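Phosphoacetylglucosamine mutase (Aspergillus lentulus, PDB 5O9X) interconverts N-acetylglucosamine 6-phosphate and N-acetylglucosamine 1-phosphate as a hexosamine phosphomutase, here bound to glucose 1,6-bisphosphate. Local coordinates at residues Gly59-Val64 and Arg127-Arg132; Asp82-Met87 and Val170-Asn175. The protein carries 1 engineered substitution. All blocks are in the same frame, centred on the assembly; numbering follows the deposited sequence.

Interaction 1 (Gly59-Val64 and Arg127-Arg132)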
# COMPACT_ATOMS: atom_id res chain seq x y z
N GLY A 59 8.45 10.74 22.61
CA GLY A 59 7.06 10.45 22.97
C GLY A 59 6.03 10.74 21.87
O GLY A 59 4.85 10.93 22.17
N GLN A 60 6.47 10.76 20.61
CA GLN A 60 5.56 10.95 19.47
C GLN A 60 4.75 9.66 19.32
O GLN A 60 5.22 8.60 19.69
CB GLN A 60 6.30 11.31 18.19
CG GLN A 60 6.58 12.82 18.00
CD GLN A 60 7.36 13.11 16.75
OE1 GLN A 60 8.44 12.59 16.55
NE2 GLN A 60 6.82 13.93 15.88
N TRP A 61 3.50 9.80 18.93
CA TRP A 61 2.63 8.66 18.70
C TRP A 61 3.22 7.78 17.59
O TRP A 61 3.55 8.23 16.48
CB TRP A 61 1.22 9.15 18.35
CG TRP A 61 0.57 9.76 19.54
CD1 TRP A 61 0.57 11.07 19.90
CD2 TRP A 61 -0.20 9.05 20.54
NE1 TRP A 61 -0.17 11.23 21.08
CE2 TRP A 61 -0.64 10.02 21.49
CE3 TRP A 61 -0.56 7.70 20.72
CZ2 TRP A 61 -1.40 9.68 22.61
CZ3 TRP A 61 -1.35 7.36 21.83
CH2 TRP A 61 -1.75 8.36 22.78
N ILE A 62 3.38 6.51 17.93
CA ILE A 62 3.74 5.48 16.91
C ILE A 62 2.48 4.58 16.65
O ILE A 62 1.77 4.24 17.59
CB ILE A 62 4.89 4.65 17.49
CG1 ILE A 62 6.18 5.53 17.62
CG2 ILE A 62 5.22 3.39 16.64
CD1 ILE A 62 6.60 6.20 16.31
N GLY A 63 2.26 4.13 15.40
CA GLY A 63 1.01 3.33 15.16
C GLY A 63 1.42 1.88 14.99
O GLY A 63 2.59 1.56 14.55
N VAL A 64 0.48 0.98 15.33
CA VAL A 64 0.62 -0.42 15.00
C VAL A 64 -0.68 -0.84 14.30
O VAL A 64 -1.72 -0.63 14.84
CB VAL A 64 0.80 -1.29 16.28
CG1 VAL A 64 0.97 -2.74 15.87
CG2 VAL A 64 2.09 -0.89 17.03
N ARG A 127 3.99 6.64 23.52
CA ARG A 127 2.59 6.78 23.13
C ARG A 127 2.35 5.93 21.84
O ARG A 127 3.03 6.13 20.84
CB ARG A 127 2.25 8.28 22.93
CG ARG A 127 2.30 9.10 24.24
CD ARG A 127 1.86 10.53 23.97
NE ARG A 127 2.02 11.38 25.15
CZ ARG A 127 3.11 12.14 25.40
NH1 ARG A 127 4.14 12.19 24.54
NH2 ARG A 127 3.13 12.87 26.50
N VAL A 128 1.47 4.94 21.93
CA VAL A 128 1.21 4.00 20.82
C VAL A 128 -0.30 3.97 20.53
O VAL A 128 -1.10 3.91 21.42
CB VAL A 128 1.84 2.62 21.12
CG1 VAL A 128 1.51 1.54 20.05
CG2 VAL A 128 3.35 2.77 21.29
N VAL A 129 -0.68 4.05 19.26
CA VAL A 129 -2.13 3.94 18.86
C VAL A 129 -2.21 2.73 17.88
O VAL A 129 -1.32 2.54 17.03
CB VAL A 129 -2.64 5.32 18.28
CG1 VAL A 129 -1.77 5.83 17.13
CG2 VAL A 129 -4.10 5.23 17.76
N PHE A 130 -3.26 1.91 17.97
CA PHE A 130 -3.34 0.73 17.13
C PHE A 130 -4.77 0.48 16.66
O PHE A 130 -5.69 1.08 17.20
CB PHE A 130 -2.71 -0.46 17.87
CG PHE A 130 -3.35 -0.80 19.19
CD1 PHE A 130 -4.60 -1.50 19.24
CD2 PHE A 130 -2.70 -0.50 20.40
CE1 PHE A 130 -5.19 -1.84 20.46
CE2 PHE A 130 -3.31 -0.87 21.65
CZ PHE A 130 -4.54 -1.54 21.66
N ALA A 131 -4.91 -0.34 15.60
CA ALA A 131 -6.19 -0.69 15.01
C ALA A 131 -5.96 -2.02 14.32
O ALA A 131 -4.81 -2.54 14.32
CB ALA A 131 -6.59 0.37 13.99
N ARG A 132 -7.03 -2.62 13.78
CA ARG A 132 -6.90 -3.88 13.15
C ARG A 132 -7.96 -3.95 12.06
O ARG A 132 -8.94 -3.18 12.09
CB ARG A 132 -7.21 -5.01 14.19
CG ARG A 132 -8.61 -4.95 14.85
CD ARG A 132 -8.57 -5.63 16.28
NE ARG A 132 -9.92 -5.94 16.90
CZ ARG A 132 -10.53 -5.54 18.01
NH1 ARG A 132 -10.09 -4.55 18.88
NH2 ARG A 132 -11.71 -6.14 18.23
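The W61 indole is sandwiched: R127 sits on one face, and K174 of helix 164-176 makes a cation-pi contact on the other. On the first face R127 CB lies 3.5 Å from the centroid of the six-membered ring and almost on its normal, a CH-pi contact. R127 CG is anti to the carbonyl carbon (chi1 -67°), and the chain then runs extended to NE, carrying CD within 3.6 Å of W61 CE2. The guanidinium beyond is turned 43° to the indole, and it is the aliphatic part, CB and CD, that lies against the ring. At the ring edge W61 CZ3 comes within 3.5 Å of V128 O, with V129 N also near the plane. G59 O lies at the edge of the guanidinium, essentially in its plane, where R127 NH1 donates to it (2.8 Å, 154° at the hydrogen); NE forms a salt bridge with E155.

Beneath these groups, strands 61-66 and 127-132 are parallel neighbours in the mixed sheet of the alpha/beta/alpha domain I of the phosphohexomutase family. I62 is both donor and acceptor toward strand 127-132: I62 N bonds R127 O at 3.0 Å, and V129 N donates to I62 O. V64 repeats the pattern two residues on: V64 N bonds V129 O at 2.9 Å, and A131 N reaches V64 O at a longer 3.3 Å. W61 and V129 share the face beneath helix 164-176. On the reverse, V64 CG2 meets V128 CG1 at 3.9 Å, and A50 of helix 40-56 packs against both valines, while the ring of F130 leads away from V64 to helix 138-151.

Interaction 2 (Asp82-Met87 and Val170-Asn175)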
# COMPACT_ATOMS: atom_id res chain seq x y z
N ASP A 82 5.45 5.21 11.63
CA ASP A 82 6.28 6.27 12.25
C ASP A 82 5.44 7.57 12.32
O ASP A 82 4.34 7.67 11.69
CB ASP A 82 7.58 6.47 11.46
CG ASP A 82 8.80 5.78 12.10
OD1 ASP A 82 8.78 5.40 13.25
OD2 ASP A 82 9.86 5.65 11.43
N PRO A 83 5.98 8.61 13.00
CA PRO A 83 5.08 9.69 13.39
C PRO A 83 4.37 10.45 12.29
O PRO A 83 3.31 10.99 12.58
CB PRO A 83 6.04 10.66 14.16
CG PRO A 83 6.96 9.65 14.85
CD PRO A 83 7.32 8.78 13.65
N MET A 84 4.94 10.52 11.08
CA MET A 84 4.32 11.34 10.02
C MET A 84 3.52 10.46 9.05
O MET A 84 3.10 10.90 7.98
CB MET A 84 5.36 12.28 9.33
CG MET A 84 5.84 13.43 10.27
SD MET A 84 4.43 14.45 10.86
CE MET A 84 4.01 15.37 9.36
N GLY A 85 3.32 9.21 9.44
CA GLY A 85 2.49 8.31 8.63
C GLY A 85 3.30 7.40 7.74
O GLY A 85 2.74 6.55 7.08
N GLU A 86 4.63 7.57 7.70
CA GLU A 86 5.44 6.72 6.87
C GLU A 86 5.68 5.34 7.55
O GLU A 86 5.50 5.18 8.74
CB GLU A 86 6.74 7.42 6.42
CG GLU A 86 7.86 7.54 7.46
CD GLU A 86 7.74 8.78 8.39
OE1 GLU A 86 6.68 9.43 8.41
OE2 GLU A 86 8.73 9.10 9.13
N MET A 87 6.11 4.37 6.74
CA MET A 87 6.55 3.09 7.25
C MET A 87 7.73 3.26 8.17
O MET A 87 8.64 4.08 7.92
CB MET A 87 6.99 2.17 6.12
CG MET A 87 5.87 1.83 5.12
SD MET A 87 4.56 0.96 5.96
CE MET A 87 5.36 -0.66 5.88
N VAL A 170 -4.54 8.75 11.42
CA VAL A 170 -4.69 9.04 12.87
C VAL A 170 -3.31 9.37 13.50
O VAL A 170 -3.22 10.32 14.27
CB VAL A 170 -5.35 7.87 13.65
CG1 VAL A 170 -5.28 8.09 15.17
CG2 VAL A 170 -6.81 7.75 13.25
N VAL A 171 -2.30 8.56 13.20
CA VAL A 171 -0.92 8.79 13.67
C VAL A 171 -0.42 10.22 13.28
O VAL A 171 -0.02 10.97 14.17
CB VAL A 171 0.08 7.73 13.13
CG1 VAL A 171 1.52 8.11 13.61
CG2 VAL A 171 -0.33 6.31 13.70
N ARG A 172 -0.45 10.54 11.99
CA ARG A 172 -0.10 11.89 11.48
C ARG A 172 -0.93 12.98 12.19
O ARG A 172 -0.35 13.95 12.74
CB ARG A 172 -0.18 11.97 9.98
CG ARG A 172 0.39 13.26 9.47
CD ARG A 172 0.38 13.25 7.98
NE ARG A 172 1.04 14.42 7.40
CZ ARG A 172 1.43 14.46 6.12
NH1 ARG A 172 1.22 13.41 5.33
NH2 ARG A 172 2.04 15.52 5.62
N CYS A 173 -2.24 12.82 12.27
CA CYS A 173 -3.05 13.81 12.99
C CYS A 173 -2.62 14.03 14.43
O CYS A 173 -2.46 15.20 14.85
CB CYS A 173 -4.56 13.46 13.01
SG CYS A 173 -5.24 13.67 11.35
N LYS A 174 -2.43 12.96 15.20
CA LYS A 174 -2.13 13.16 16.62
C LYS A 174 -0.72 13.84 16.78
O LYS A 174 -0.44 14.53 17.77
CB LYS A 174 -2.17 11.85 17.40
CG LYS A 174 -3.50 11.13 17.43
CD LYS A 174 -3.41 9.93 18.33
CE LYS A 174 -3.51 10.37 19.80
NZ LYS A 174 -4.80 11.00 20.14
N ASN A 175 0.18 13.60 15.83
CA ASN A 175 1.52 14.18 15.97
C ASN A 175 1.61 15.61 15.43
O ASN A 175 2.66 16.24 15.54
CB ASN A 175 2.57 13.29 15.33
CG ASN A 175 2.82 12.02 16.14
OD1 ASN A 175 2.89 10.93 15.57
ND2 ASN A 175 2.92 12.14 17.44
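D82 meets V171 through its backbone: the carbonyl oxygen D82 O rests 3.4 Å from V171 CG1, the methyl anti to V171's own backbone N. The D82 carboxylate points elsewhere, OD1 in a salt bridge with R53 and OD2 accepting from the backbone N of E89. That same D82 O also accepts from G85 N at 2.9 Å, closing a type I beta turn over D82 to G85, so one oxygen serves the turn and packs on the helix.

At P83 the carbonyl oxygen again faces the helix. V171 CG1 is 3.5 Å from P83 O, which places the methyl against two successive carbonyls, and N175 CB approaches P83 O at 3.7 Å from one helical turn further on. The ring carbon P83 CB packs against the N175 side chain. Spaced four apart, V171 and N175 belong to the side of helix 164-176 that packs on the central sheet of domain I of the phosphohexomutase fold, where V171 also touches V81 and V129; the turn directly follows strand 75-81.

M84 starts out pointing away from the helix, but bends at chi2 (-58°) and again at chi3 (-73°). Its terminal methyl CE thereby returns to 3.7 Å from R172 NE, oblique to the guanidinium. R172 is extended from CG to NE and crosses the bent methionine obliquely, with R172 CD 3.6 Å from M84 O; Y183 adds a cation-pi partner for the arginine.

G85 adopts a positive phi (99°), at which a CB would jam against M84 O. The chain then turns back, D82 N donating to E86 O at 2.9 Å, and departs toward helix 91-101.

Both contacts belong to domain I, their centres about 8 Å apart, and helix 164-176 connects them: it lies over the sheet face of interaction 1 and supplies one side of interaction 2, and W61 O lies 3.5 Å from V171 CG1. Interaction 1 is mostly buried and directional, with strand-to-strand hydrogen bonds and 532 Å² of buried surface. Interaction 2 is partly buried, 283 Å², and rests chiefly on methyl and methylene groups against turn carbonyls. The elements interlock, since strand 75-81, which runs into the turn, pairs antiparallel with strand 61-66. The V64 side chain of interaction 1 and G85 of interaction 2 are each about 14 Å from the bound bisphosphate.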